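Local coordinates for protein N(2),N(2)-dimethylguanosine tRNA methyltransferase (Pyrococcus horikoshii, PDB 2DUL) that probably dimethylates N2 of guanine 26 in a number of tRNAs, using S-adenosyl-L-methionine as the donor of both methyl groups, at residues P169-H174 with E190-V195; Y322-I327 with I333-V338; E340-L345 with A352-F357; T360-S365 with E369-T374. All coordinates share one frame; numbering follows the deposited sequence.

Contact 1: residues P169-H174 with E190-V195; sequences PLCGAH and ELCHEV
Cys192, near the start of helix 192-209, presses against Cys171, where helix 167-170 ends in a Schellman motif; the left-handed residue closing that turn is Gly172, at whose phi of 91° a side chain would be jammed against the preceding carbonyl. Cys192 SG stands between its own backbone N and carbonyl carbon (chi1 73°), which brings it up to Cys171 SG at 3.1 Å. That is too long for a disulfide; it is a tight contact from which no bond should be read. Behind it, Cys192 CB rests 3.5 Å from Cys171 O. Cysteine suits both places because a small thiol lets the two chains approach to 4.8 Å between the CA atoms of Cys171 and Cys192. Next in the helix, His193 offers its ring edge: Cys171 SG lies near the ring plane, 3.8 Å from His193 CD2. The imidazole is steadied by a hydrogen bond from His193 ND1 to the carbonyl of Phe357 and by stacking on Tyr222. Glu194 turns to other partners, forming salt bridges with Arg198 and Lys363. Val195 packs on Ile250, while Val195 N donates to Leu191 O at 2.9 Å.

Contact 2: residues Y322-I327 with I333-V338; sequences YDTHAI and IETKKV
Thr324 and Thr335 meet through their short branched side chains, which pass each other in opposite directions. Thr324 CG2 makes the touch: lying anti to the backbone N, it comes 3.3 Å from Thr335 OG1 and 3.5 Å from Thr335 CB. In return Thr335 CG2 lies 3.8 Å from the carbonyl Thr324 O. The methyl of Thr324 also faces Lys336 O, and Val338 CG2 lies loosely beside its hydroxyl, 4.4 Å from Thr324 OG1. That hydroxyl is buried with no hydrogen-bonding partner in the model. A water bridges the two segments, donating to Thr324 O at 2.9 Å and bonded to Thr335 OG1, also at 2.9 Å. Threonine is apt at 335 because one side chain supplies both a methyl for packing and a hydroxyl for this water. With a valine in its place the water would probably lose its bond to this segment, and the bridge to Thr324 O with it. One shell further out, Asp323 caps helix 324-331: Asp323 OD1 accepts from Ala326 N at 2.9 Å in an almost straight bond (176°), fixing the turn that carries Thr324. The other carboxylate oxygen, Asp323 OD2, bonds to Ser358 OG. Segment 333-338 is the link from helix 324-331 to helix 338-347, an arrangement that resembles the helix-turn-helix pair of winged-helix domains. Thr324 rests on Ile362 of strand 361-364 and on Phe371 of helix 368-375, whose Ile375 receives Thr335.

Contact 3: residues E340-L345 with A352-F357; sequences EIISAL and ATRTHF
A winged-helix-like unit, in which helix 338-347 covers a small three-stranded antiparallel sheet, brings Ile342 and Leu345 against Ala352 and Arg354 of the edge strand 352-355. The short helix and strand axes approach to 7.8 Å and run nearly antiparallel, at 152°. Ile342 carries most of the contact through two branches. Its CG2, anti to the backbone N, reaches Ala352 O at 3.4 Å, while the extended arm carries Ile342 CD1 to Arg354 CG at 3.5 Å; there the two side chains cross at about a right angle, so isoleucine meets the aliphatic stem of the arginine. One turn later Leu345 CD1 lies 3.8 Å from Ala352 CB. Alanine suits this spot, since its lone methyl lets the strand come within 5.6 Å of the helix, measured between the CA atoms of Ile342 and Ala352. Cutting Ile342 back to an alanine removes CG2 and CD1, and is likely to open a gap between the helix and Ala352 and take away one of the apolar neighbours of the Arg354 stem. Ala352 O also accepts from Arg346 NH2, so helix and strand are joined by a polar bond as well. Farther along the strand Thr353 turns away from the helix to receive Leu316 N, and Thr355 makes an ST turn: its OG1 accepts from Phe357 N at 3.1 Å, the angle at the hydrogen being 169°.

Contact 4: residues T360-S365 with E369-T374; sequences TGIKTS and EVFIET
The Phe371 ring, projecting from helix 368-375, takes Ile362 at its edge: Ile362 CD1 lies near the ring plane, 4.0 Å from Phe371 CE1. Thr364 CG2 comes in obliquely at another part of the rim, 4.2 Å from Phe371 CD1, displaced from the plane toward the face that Tyr322 covers. The rings of Tyr322 and Phe371 are inclined at about 35° to each other. On the side of the opposite face Ile341 approaches the rim. Phe371 gets there because its CG is anti to the backbone N (chi1 -176°), which throws the ring out from the helix toward strand 361-364. Ile362 and Thr364 are two apart on that strand, so both face the helix, whereas Lys363 between them points to the other side of the sheet. Beta-branched residues suit such a strand, each presenting a methyl close to the backbone. Thr364 spends its hydroxyl on Glu351 O and Ala366 N, which frees CG2 to serve as the apolar half. Further along the helix, Thr374 OG1 donates to Val370 O at 2.8 Å, sharing that carbonyl with Thr374 N, 3.0 Å away on the opposite face of the carbonyl plane; the hydroxyl also meets Gln348 NE2, so it is held both within its helix and from outside it. Between the two segments no hydrogen bond forms, so helix and sheet are held here by shape and the exclusion of water, with a broad aromatic ring filling the space above the strand.

Along the chain the four contacts follow one another in series. Contacts 2, 3 and 4 cluster, their centres 8 to 11 Å apart, around one antiparallel sheet in which strand 361-364 lies between strands 322-323 and 352-355. Helices 324-331, 338-347 and 368-375 pack together with it, giving a compact winged-helix-like C-terminal unit. Contact 1, its centre 20 to 22 Å from the others, stands where helix 192-209 meets that unit: Glu194 ties it to contact 4 through Lys363, and His193 reaches contact 3. All four lie away from the predicted S-adenosyl-L-methionine site, and contact 1 helps join the C-terminal unit to the rest of the enzyme.

Contact 1: residues P169-H174 with E190-V195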
loop_
_atom_site.group_PDB
_atom_site.type_symbol
_atom_site.label_atom_id
_atom_site.label_comp_id
_atom_site.label_asym_id
_atom_site.label_seq_id
_atom_site.Cartn_x
_atom_site.Cartn_y
_atom_site.Cartn_z
ATOM N N PRO A 169 -4.715 3.583 14.564
ATOM C CA PRO A 169 -3.553 4.383 14.947
ATOM C C PRO A 169 -3.097 5.307 13.816
ATOM O O PRO A 169 -2.678 6.434 14.062
ATOM C CB PRO A 169 -2.513 3.324 15.312
ATOM C CG PRO A 169 -2.831 2.218 14.364
ATOM C CD PRO A 169 -4.346 2.165 14.398
ATOM N N LEU A 170 -3.204 4.838 12.574
ATOM C CA LEU A 170 -2.784 5.648 11.433
ATOM C C LEU A 170 -3.702 6.837 11.147
ATOM O O LEU A 170 -3.282 7.821 10.536
ATOM C CB LEU A 170 -2.653 4.775 10.182
ATOM C CG LEU A 170 -1.488 3.779 10.221
ATOM C CD1 LEU A 170 -1.511 2.902 8.982
ATOM C CD2 LEU A 170 -0.170 4.540 10.316
ATOM N N CYS A 171 -4.954 6.753 11.584
ATOM C CA CYS A 171 -5.882 7.849 11.354
ATOM C C CYS A 171 -6.023 8.785 12.541
ATOM O O CYS A 171 -6.841 9.701 12.521
ATOM C CB CYS A 171 -7.249 7.319 10.934
ATOM S SG CYS A 171 -7.426 7.267 9.147
ATOM N N GLY A 172 -5.223 8.551 13.577
ATOM C CA GLY A 172 -5.263 9.418 14.741
ATOM C C GLY A 172 -6.204 9.065 15.879
ATOM O O GLY A 172 -6.161 9.717 16.920
ATOM N N ALA A 173 -7.052 8.054 15.704
ATOM C CA ALA A 173 -7.976 7.669 16.771
ATOM C C ALA A 173 -7.218 7.136 17.991
ATOM O O ALA A 173 -7.576 7.439 19.131
ATOM C CB ALA A 173 -8.958 6.619 16.264
ATOM N N HIS A 174 -6.177 6.344 17.739
ATOM C CA HIS A 174 -5.342 5.765 18.794
ATOM C C HIS A 174 -3.925 6.325 18.653
ATOM O O HIS A 174 -3.018 5.636 18.181
ATOM C CB HIS A 174 -5.296 4.238 18.659
ATOM C CG HIS A 174 -6.621 3.565 18.850
ATOM N ND1 HIS A 174 -6.780 2.198 18.755
ATOM C CD2 HIS A 174 -7.847 4.065 19.137
ATOM C CE1 HIS A 174 -8.045 1.887 18.975
ATOM N NE2 HIS A 174 -8.713 3.002 19.210
ATOM N N GLU A 190 -10.219 15.155 8.245
ATOM C CA GLU A 190 -10.345 14.953 6.807
ATOM C C GLU A 190 -9.091 14.501 6.063
ATOM O O GLU A 190 -9.190 13.883 5.009
ATOM C CB GLU A 190 -10.871 16.236 6.147
ATOM C CG GLU A 190 -9.994 17.456 6.384
ATOM C CD GLU A 190 -10.491 18.334 7.518
ATOM O OE1 GLU A 190 -10.866 17.795 8.580
ATOM O OE2 GLU A 190 -10.499 19.570 7.350
ATOM N N LEU A 191 -7.916 14.810 6.596
ATOM C CA LEU A 191 -6.675 14.431 5.928
ATOM C C LEU A 191 -6.067 13.112 6.407
ATOM O O LEU A 191 -5.086 12.641 5.834
ATOM C CB LEU A 191 -5.636 15.548 6.102
ATOM C CG LEU A 191 -5.655 16.747 5.141
ATOM C CD1 LEU A 191 -7.071 17.141 4.788
ATOM C CD2 LEU A 191 -4.896 17.902 5.776
ATOM N N CYS A 192 -6.662 12.503 7.429
ATOM C CA CYS A 192 -6.106 11.279 8.005
ATOM C C CYS A 192 -5.822 10.111 7.063
ATOM O O CYS A 192 -4.820 9.414 7.240
ATOM C CB CYS A 192 -6.965 10.799 9.183
ATOM S SG CYS A 192 -8.558 10.087 8.763
ATOM N N HIS A 193 -6.674 9.884 6.066
ATOM C CA HIS A 193 -6.432 8.787 5.139
ATOM C C HIS A 193 -5.084 8.986 4.437
ATOM O O HIS A 193 -4.305 8.043 4.290
ATOM C CB HIS A 193 -7.552 8.700 4.102
ATOM C CG HIS A 193 -8.879 8.308 4.676
ATOM N ND1 HIS A 193 -10.059 8.421 3.972
ATOM C CD2 HIS A 193 -9.212 7.803 5.889
ATOM C CE1 HIS A 193 -11.061 8.007 4.727
ATOM N NE2 HIS A 193 -10.574 7.626 5.896
ATOM N N GLU A 194 -4.802 10.214 4.009
ATOM C CA GLU A 194 -3.536 10.457 3.333
ATOM C C GLU A 194 -2.365 10.518 4.308
ATOM O O GLU A 194 -1.299 9.973 4.024
ATOM C CB GLU A 194 -3.564 11.742 2.501
ATOM C CG GLU A 194 -2.280 11.881 1.668
ATOM C CD GLU A 194 -2.267 13.069 0.734
ATOM O OE1 GLU A 194 -3.352 13.531 0.326
ATOM O OE2 GLU A 194 -1.156 13.526 0.378
ATOM N N VAL A 195 -2.550 11.186 5.444
ATOM C CA VAL A 195 -1.470 11.283 6.430
ATOM C C VAL A 195 -1.072 9.880 6.891
ATOM O O VAL A 195 0.119 9.561 7.003
ATOM C CB VAL A 195 -1.891 12.148 7.643
ATOM C CG1 VAL A 195 -0.822 12.092 8.735
ATOM C CG2 VAL A 195 -2.092 13.590 7.194
#

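Contact 2: residues Y322-I327 with I333-V338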
loop_
_atom_site.group_PDB
_atom_site.type_symbol
_atom_site.label_atom_id
_atom_site.label_comp_id
_atom_site.label_asym_id
_atom_site.label_seq_id
_atom_site.Cartn_x
_atom_site.Cartn_y
_atom_site.Cartn_z
ATOM N N TYR A 322 -7.508 19.757 0.007
ATOM C CA TYR A 322 -8.471 20.567 0.738
ATOM C C TYR A 322 -9.830 19.885 0.654
ATOM O O TYR A 322 -10.320 19.597 -0.434
ATOM C CB TYR A 322 -8.547 21.980 0.143
ATOM C CG TYR A 322 -7.232 22.734 0.209
ATOM C CD1 TYR A 322 -6.601 22.965 1.431
ATOM C CD2 TYR A 322 -6.601 23.183 -0.952
ATOM C CE1 TYR A 322 -5.370 23.622 1.496
ATOM C CE2 TYR A 322 -5.370 23.842 -0.895
ATOM C CZ TYR A 322 -4.762 24.054 0.330
ATOM O OH TYR A 322 -3.538 24.692 0.393
ATOM N N ASP A 323 -10.423 19.610 1.810
ATOM C CA ASP A 323 -11.729 18.960 1.861
ATOM C C ASP A 323 -12.790 20.056 1.918
ATOM O O ASP A 323 -12.937 20.734 2.930
ATOM C CB ASP A 323 -11.812 18.063 3.094
ATOM C CG ASP A 323 -13.046 17.179 3.090
ATOM O OD1 ASP A 323 -14.167 17.714 3.248
ATOM O OD2 ASP A 323 -12.889 15.949 2.915
ATOM N N THR A 324 -13.517 20.231 0.819
ATOM C CA THR A 324 -14.543 21.266 0.729
ATOM C C THR A 324 -15.567 21.209 1.859
ATOM O O THR A 324 -15.979 22.240 2.389
ATOM C CB THR A 324 -15.294 21.186 -0.618
ATOM O OG1 THR A 324 -14.348 21.214 -1.696
ATOM C CG2 THR A 324 -16.234 22.372 -0.764
ATOM N N HIS A 325 -15.977 20.004 2.228
ATOM C CA HIS A 325 -16.958 19.849 3.293
ATOM C C HIS A 325 -16.392 20.253 4.655
ATOM O O HIS A 325 -16.944 21.122 5.331
ATOM C CB HIS A 325 -17.457 18.404 3.336
ATOM C CG HIS A 325 -18.554 18.179 4.327
ATOM N ND1 HIS A 325 -18.324 18.066 5.681
ATOM C CD2 HIS A 325 -19.896 18.094 4.165
ATOM C CE1 HIS A 325 -19.477 17.920 6.311
ATOM N NE2 HIS A 325 -20.446 17.935 5.414
ATOM N N ALA A 326 -15.285 19.633 5.049
ATOM C CA ALA A 326 -14.664 19.932 6.337
ATOM C C ALA A 326 -14.278 21.405 6.480
ATOM O O ALA A 326 -14.489 22.006 7.532
ATOM C CB ALA A 326 -13.437 19.044 6.546
ATOM N N ILE A 327 -13.708 21.985 5.427
ATOM C CA ILE A 327 -13.305 23.384 5.477
ATOM C C ILE A 327 -14.530 24.272 5.644
ATOM O O ILE A 327 -14.485 25.280 6.349
ATOM C CB ILE A 327 -12.521 23.793 4.210
ATOM C CG1 ILE A 327 -11.168 23.070 4.193
ATOM C CG2 ILE A 327 -12.314 25.304 4.185
ATOM C CD1 ILE A 327 -10.284 23.400 2.997
ATOM N N ILE A 333 -18.737 28.472 6.577
ATOM C CA ILE A 333 -19.160 29.115 5.343
ATOM C C ILE A 333 -19.858 28.097 4.455
ATOM O O ILE A 333 -19.724 26.889 4.654
ATOM C CB ILE A 333 -17.960 29.699 4.556
ATOM C CG1 ILE A 333 -16.974 28.581 4.205
ATOM C CG2 ILE A 333 -17.277 30.787 5.373
ATOM C CD1 ILE A 333 -15.811 29.031 3.329
ATOM N N GLU A 334 -20.617 28.596 3.488
ATOM C CA GLU A 334 -21.309 27.744 2.534
ATOM C C GLU A 334 -20.338 27.564 1.373
ATOM O O GLU A 334 -19.594 28.488 1.039
ATOM C CB GLU A 334 -22.589 28.423 2.046
ATOM C CG GLU A 334 -23.660 28.564 3.117
ATOM C CD GLU A 334 -24.401 27.265 3.380
ATOM O OE1 GLU A 334 -23.738 26.224 3.591
ATOM O OE2 GLU A 334 -25.652 27.289 3.379
ATOM N N THR A 335 -20.344 26.384 0.760
ATOM C CA THR A 335 -19.438 26.104 -0.349
ATOM C C THR A 335 -20.128 25.599 -1.613
ATOM O O THR A 335 -21.253 25.095 -1.573
ATOM C CB THR A 335 -18.391 25.055 0.051
ATOM O OG1 THR A 335 -19.049 23.811 0.319
ATOM C CG2 THR A 335 -17.637 25.500 1.292
ATOM N N LYS A 336 -19.428 25.732 -2.736
ATOM C CA LYS A 336 -19.936 25.279 -4.024
ATOM C C LYS A 336 -19.693 23.778 -4.103
ATOM O O LYS A 336 -19.108 23.192 -3.191
ATOM C CB LYS A 336 -19.195 25.988 -5.157
ATOM C CG LYS A 336 -19.288 27.504 -5.100
ATOM C CD LYS A 336 -18.402 28.161 -6.149
ATOM C CE LYS A 336 -18.475 29.679 -6.055
ATOM N NZ LYS A 336 -17.512 30.345 -6.978
ATOM N N LYS A 337 -20.134 23.155 -5.190
ATOM C CA LYS A 337 -19.945 21.719 -5.356
ATOM C C LYS A 337 -18.531 21.399 -5.845
ATOM O O LYS A 337 -17.890 22.219 -6.504
ATOM C CB LYS A 337 -20.959 21.157 -6.353
ATOM C CG LYS A 337 -20.855 19.653 -6.490
ATOM C CD LYS A 337 -21.486 19.133 -7.765
ATOM C CE LYS A 337 -21.219 17.640 -7.890
ATOM N NZ LYS A 337 -19.774 17.339 -7.658
ATOM N N VAL A 338 -18.058 20.197 -5.529
ATOM C CA VAL A 338 -16.718 19.762 -5.922
ATOM C C VAL A 338 -16.431 19.924 -7.415
ATOM O O VAL A 338 -15.402 20.480 -7.798
ATOM C CB VAL A 338 -16.480 18.285 -5.532
ATOM C CG1 VAL A 338 -15.160 17.795 -6.114
ATOM C CG2 VAL A 338 -16.472 18.145 -4.019
HETATM O O HOH W 1 -18.831 22.622 2.902
#

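Contact 3: residues E340-L345 with A352-F357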
loop_
_atom_site.group_PDB
_atom_site.type_symbol
_atom_site.label_atom_id
_atom_site.label_comp_id
_atom_site.label_asym_id
_atom_site.label_seq_id
_atom_site.Cartn_x
_atom_site.Cartn_y
_atom_site.Cartn_z
ATOM N N GLU A 340 -17.803 21.868 -9.553
ATOM C CA GLU A 340 -17.772 23.291 -9.887
ATOM C C GLU A 340 -16.453 23.936 -9.467
ATOM O O GLU A 340 -15.890 24.765 -10.187
ATOM C CB GLU A 340 -18.935 24.016 -9.198
ATOM C CG GLU A 340 -20.310 23.544 -9.648
ATOM C CD GLU A 340 -21.443 24.092 -8.789
ATOM O OE1 GLU A 340 -22.616 23.881 -9.164
ATOM O OE2 GLU A 340 -21.171 24.724 -7.743
ATOM N N ILE A 341 -15.964 23.548 -8.295
ATOM C CA ILE A 341 -14.723 24.094 -7.769
ATOM C C ILE A 341 -13.531 23.687 -8.627
ATOM O O ILE A 341 -12.665 24.511 -8.927
ATOM C CB ILE A 341 -14.499 23.630 -6.316
ATOM C CG1 ILE A 341 -15.649 24.133 -5.438
ATOM C CG2 ILE A 341 -13.173 24.159 -5.794
ATOM C CD1 ILE A 341 -15.688 23.522 -4.049
ATOM N N ILE A 342 -13.483 22.419 -9.016
ATOM C CA ILE A 342 -12.386 21.940 -9.844
ATOM C C ILE A 342 -12.373 22.701 -11.165
ATOM O O ILE A 342 -11.317 23.145 -11.626
ATOM C CB ILE A 342 -12.506 20.421 -10.124
ATOM C CG1 ILE A 342 -12.291 19.637 -8.825
ATOM C CG2 ILE A 342 -11.476 19.999 -11.175
ATOM C CD1 ILE A 342 -12.404 18.134 -8.979
ATOM N N SER A 343 -13.545 22.855 -11.773
ATOM C CA SER A 343 -13.645 23.578 -13.040
ATOM C C SER A 343 -13.167 25.016 -12.874
ATOM O O SER A 343 -12.414 25.531 -13.704
ATOM C CB SER A 343 -15.090 23.571 -13.555
ATOM O OG SER A 343 -15.499 22.258 -13.893
ATOM N N ALA A 344 -13.599 25.655 -11.792
ATOM C CA ALA A 344 -13.212 27.034 -11.518
ATOM C C ALA A 344 -11.702 27.173 -11.322
ATOM O O ALA A 344 -11.091 28.116 -11.822
ATOM C CB ALA A 344 -13.949 27.544 -10.284
ATOM N N LEU A 345 -11.101 26.237 -10.592
ATOM C CA LEU A 345 -9.661 26.278 -10.348
ATOM C C LEU A 345 -8.873 26.132 -11.648
ATOM O O LEU A 345 -7.901 26.851 -11.882
ATOM C CB LEU A 345 -9.260 25.173 -9.368
ATOM C CG LEU A 345 -9.658 25.434 -7.907
ATOM C CD1 LEU A 345 -9.423 24.184 -7.067
ATOM C CD2 LEU A 345 -8.850 26.610 -7.366
ATOM N N ALA A 352 -6.066 20.869 -10.669
ATOM C CA ALA A 352 -7.028 20.465 -9.652
ATOM C C ALA A 352 -7.706 19.172 -10.064
ATOM O O ALA A 352 -8.179 19.047 -11.193
ATOM C CB ALA A 352 -8.066 21.559 -9.456
ATOM N N THR A 353 -7.749 18.211 -9.147
ATOM C CA THR A 353 -8.379 16.924 -9.417
ATOM C C THR A 353 -9.051 16.407 -8.155
ATOM O O THR A 353 -8.840 16.933 -7.061
ATOM C CB THR A 353 -7.352 15.843 -9.829
ATOM O OG1 THR A 353 -6.552 15.494 -8.687
ATOM C CG2 THR A 353 -6.447 16.344 -10.943
ATOM N N ARG A 354 -9.862 15.371 -8.321
ATOM C CA ARG A 354 -10.517 14.736 -7.190
ATOM C C ARG A 354 -9.435 13.810 -6.636
ATOM O O ARG A 354 -8.392 13.632 -7.267
ATOM C CB ARG A 354 -11.716 13.906 -7.661
ATOM C CG ARG A 354 -12.887 14.718 -8.191
ATOM C CD ARG A 354 -13.868 13.825 -8.943
ATOM N NE ARG A 354 -15.013 14.569 -9.465
ATOM C CZ ARG A 354 -16.063 14.937 -8.738
ATOM N NH1 ARG A 354 -17.054 15.617 -9.300
ATOM N NH2 ARG A 354 -16.132 14.613 -7.451
ATOM N N THR A 355 -9.670 13.227 -5.467
ATOM C CA THR A 355 -8.696 12.304 -4.886
ATOM C C THR A 355 -9.388 11.095 -4.278
ATOM O O THR A 355 -10.474 11.215 -3.711
ATOM C CB THR A 355 -7.840 12.971 -3.788
ATOM O OG1 THR A 355 -7.079 11.960 -3.106
ATOM C CG2 THR A 355 -8.723 13.713 -2.779
ATOM N N HIS A 356 -8.751 9.934 -4.393
ATOM C CA HIS A 356 -9.301 8.695 -3.856
ATOM C C HIS A 356 -9.298 8.702 -2.324
ATOM O O HIS A 356 -9.940 7.860 -1.696
ATOM C CB HIS A 356 -8.477 7.507 -4.351
ATOM C CG HIS A 356 -7.149 7.377 -3.669
ATOM N ND1 HIS A 356 -6.944 6.540 -2.594
ATOM C CD2 HIS A 356 -5.974 8.019 -3.876
ATOM C CE1 HIS A 356 -5.700 6.671 -2.168
ATOM N NE2 HIS A 356 -5.091 7.563 -2.929
ATOM N N PHE A 357 -8.577 9.646 -1.723
ATOM C CA PHE A 357 -8.496 9.723 -0.264
ATOM C C PHE A 357 -9.790 10.180 0.406
ATOM O O PHE A 357 -10.050 9.845 1.562
ATOM C CB PHE A 357 -7.355 10.654 0.163
ATOM C CG PHE A 357 -5.977 10.067 -0.022
ATOM C CD1 PHE A 357 -5.611 8.890 0.631
ATOM C CD2 PHE A 357 -5.041 10.700 -0.834
ATOM C CE1 PHE A 357 -4.332 8.355 0.479
ATOM C CE2 PHE A 357 -3.756 10.174 -0.993
ATOM C CZ PHE A 357 -3.401 8.999 -0.335
#

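Contact 4: residues T360-S365 with E369-T374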
loop_
_atom_site.group_PDB
_atom_site.type_symbol
_atom_site.label_atom_id
_atom_site.label_comp_id
_atom_site.label_asym_id
_atom_site.label_seq_id
_atom_site.Cartn_x
_atom_site.Cartn_y
_atom_site.Cartn_z
ATOM N N THR A 360 -14.947 14.313 -0.994
ATOM C CA THR A 360 -15.073 15.766 -1.097
ATOM C C THR A 360 -13.714 16.466 -1.096
ATOM O O THR A 360 -13.636 17.690 -0.970
ATOM C CB THR A 360 -15.924 16.331 0.056
ATOM O OG1 THR A 360 -15.424 15.842 1.309
ATOM C CG2 THR A 360 -17.381 15.909 -0.106
ATOM N N GLY A 361 -12.646 15.692 -1.252
ATOM C CA GLY A 361 -11.321 16.282 -1.258
ATOM C C GLY A 361 -10.856 16.712 -2.637
ATOM O O GLY A 361 -11.166 16.069 -3.638
ATOM N N ILE A 362 -10.118 17.814 -2.696
ATOM C CA ILE A 362 -9.603 18.295 -3.969
ATOM C C ILE A 362 -8.108 18.556 -3.859
ATOM O O ILE A 362 -7.662 19.315 -2.992
ATOM C CB ILE A 362 -10.294 19.608 -4.411
ATOM C CG1 ILE A 362 -11.781 19.362 -4.669
ATOM C CG2 ILE A 362 -9.629 20.137 -5.683
ATOM C CD1 ILE A 362 -12.578 20.639 -4.870
ATOM N N LYS A 363 -7.346 17.898 -4.724
ATOM C CA LYS A 363 -5.899 18.071 -4.780
ATOM C C LYS A 363 -5.720 19.258 -5.714
ATOM O O LYS A 363 -6.318 19.298 -6.792
ATOM C CB LYS A 363 -5.227 16.843 -5.411
ATOM C CG LYS A 363 -4.233 16.086 -4.522
ATOM C CD LYS A 363 -4.926 15.058 -3.662
ATOM C CE LYS A 363 -3.952 14.004 -3.132
ATOM N NZ LYS A 363 -2.878 14.548 -2.251
ATOM N N THR A 364 -4.910 20.229 -5.318
ATOM C CA THR A 364 -4.701 21.379 -6.175
ATOM C C THR A 364 -3.395 22.092 -5.895
ATOM O O THR A 364 -2.880 22.057 -4.776
ATOM C CB THR A 364 -5.851 22.397 -6.039
ATOM O OG1 THR A 364 -5.626 23.490 -6.936
ATOM C CG2 THR A 364 -5.937 22.930 -4.619
ATOM N N SER A 365 -2.861 22.735 -6.926
ATOM C CA SER A 365 -1.623 23.490 -6.799
ATOM C C SER A 365 -1.928 24.868 -6.211
ATOM O O SER A 365 -1.030 25.572 -5.750
ATOM C CB SER A 365 -0.970 23.654 -8.177
ATOM O OG SER A 365 -1.861 24.283 -9.094
ATOM N N GLU A 369 -5.651 30.273 0.302
ATOM C CA GLU A 369 -6.513 31.443 0.168
ATOM C C GLU A 369 -7.241 31.496 -1.165
ATOM O O GLU A 369 -8.387 31.942 -1.231
ATOM C CB GLU A 369 -5.713 32.728 0.371
ATOM C CG GLU A 369 -5.114 32.885 1.763
ATOM C CD GLU A 369 -6.149 32.812 2.884
ATOM O OE1 GLU A 369 -7.327 33.171 2.660
ATOM O OE2 GLU A 369 -5.767 32.415 4.004
ATOM N N VAL A 370 -6.586 31.052 -2.231
ATOM C CA VAL A 370 -7.231 31.049 -3.540
ATOM C C VAL A 370 -8.337 29.994 -3.535
ATOM O O VAL A 370 -9.404 30.202 -4.104
ATOM C CB VAL A 370 -6.233 30.727 -4.665
ATOM C CG1 VAL A 370 -6.981 30.473 -5.969
ATOM C CG2 VAL A 370 -5.261 31.886 -4.838
ATOM N N PHE A 371 -8.074 28.861 -2.890
ATOM C CA PHE A 371 -9.067 27.794 -2.815
ATOM C C PHE A 371 -10.321 28.290 -2.096
ATOM O O PHE A 371 -11.436 28.087 -2.569
ATOM C CB PHE A 371 -8.504 26.582 -2.061
ATOM C CG PHE A 371 -9.442 25.404 -2.021
ATOM C CD1 PHE A 371 -9.563 24.556 -3.118
ATOM C CD2 PHE A 371 -10.215 25.151 -0.887
ATOM C CE1 PHE A 371 -10.440 23.468 -3.092
ATOM C CE2 PHE A 371 -11.099 24.066 -0.847
ATOM C CZ PHE A 371 -11.211 23.223 -1.950
ATOM N N ILE A 372 -10.122 28.942 -0.953
ATOM C CA ILE A 372 -11.229 29.458 -0.150
ATOM C C ILE A 372 -12.075 30.463 -0.922
ATOM O O ILE A 372 -13.309 30.420 -0.877
ATOM C CB ILE A 372 -10.715 30.128 1.146
ATOM C CG1 ILE A 372 -9.969 29.102 1.999
ATOM C CG2 ILE A 372 -11.879 30.727 1.928
ATOM C CD1 ILE A 372 -10.774 27.863 2.316
ATOM N N GLU A 373 -11.414 31.372 -1.625
ATOM C CA GLU A 373 -12.133 32.371 -2.399
ATOM C C GLU A 373 -12.931 31.681 -3.497
ATOM O O GLU A 373 -14.006 32.138 -3.873
ATOM C CB GLU A 373 -11.156 33.381 -3.013
ATOM C CG GLU A 373 -11.844 34.529 -3.748
ATOM C CD GLU A 373 -10.875 35.622 -4.175
ATOM O OE1 GLU A 373 -10.008 35.352 -5.033
ATOM O OE2 GLU A 373 -10.982 36.753 -3.646
ATOM N N THR A 374 -12.408 30.567 -3.997
ATOM C CA THR A 374 -13.080 29.823 -5.059
ATOM C C THR A 374 -14.256 28.971 -4.576
ATOM O O THR A 374 -15.237 28.808 -5.298
ATOM C CB THR A 374 -12.095 28.897 -5.790
ATOM O OG1 THR A 374 -11.000 29.669 -6.300
ATOM C CG2 THR A 374 -12.794 28.183 -6.940
#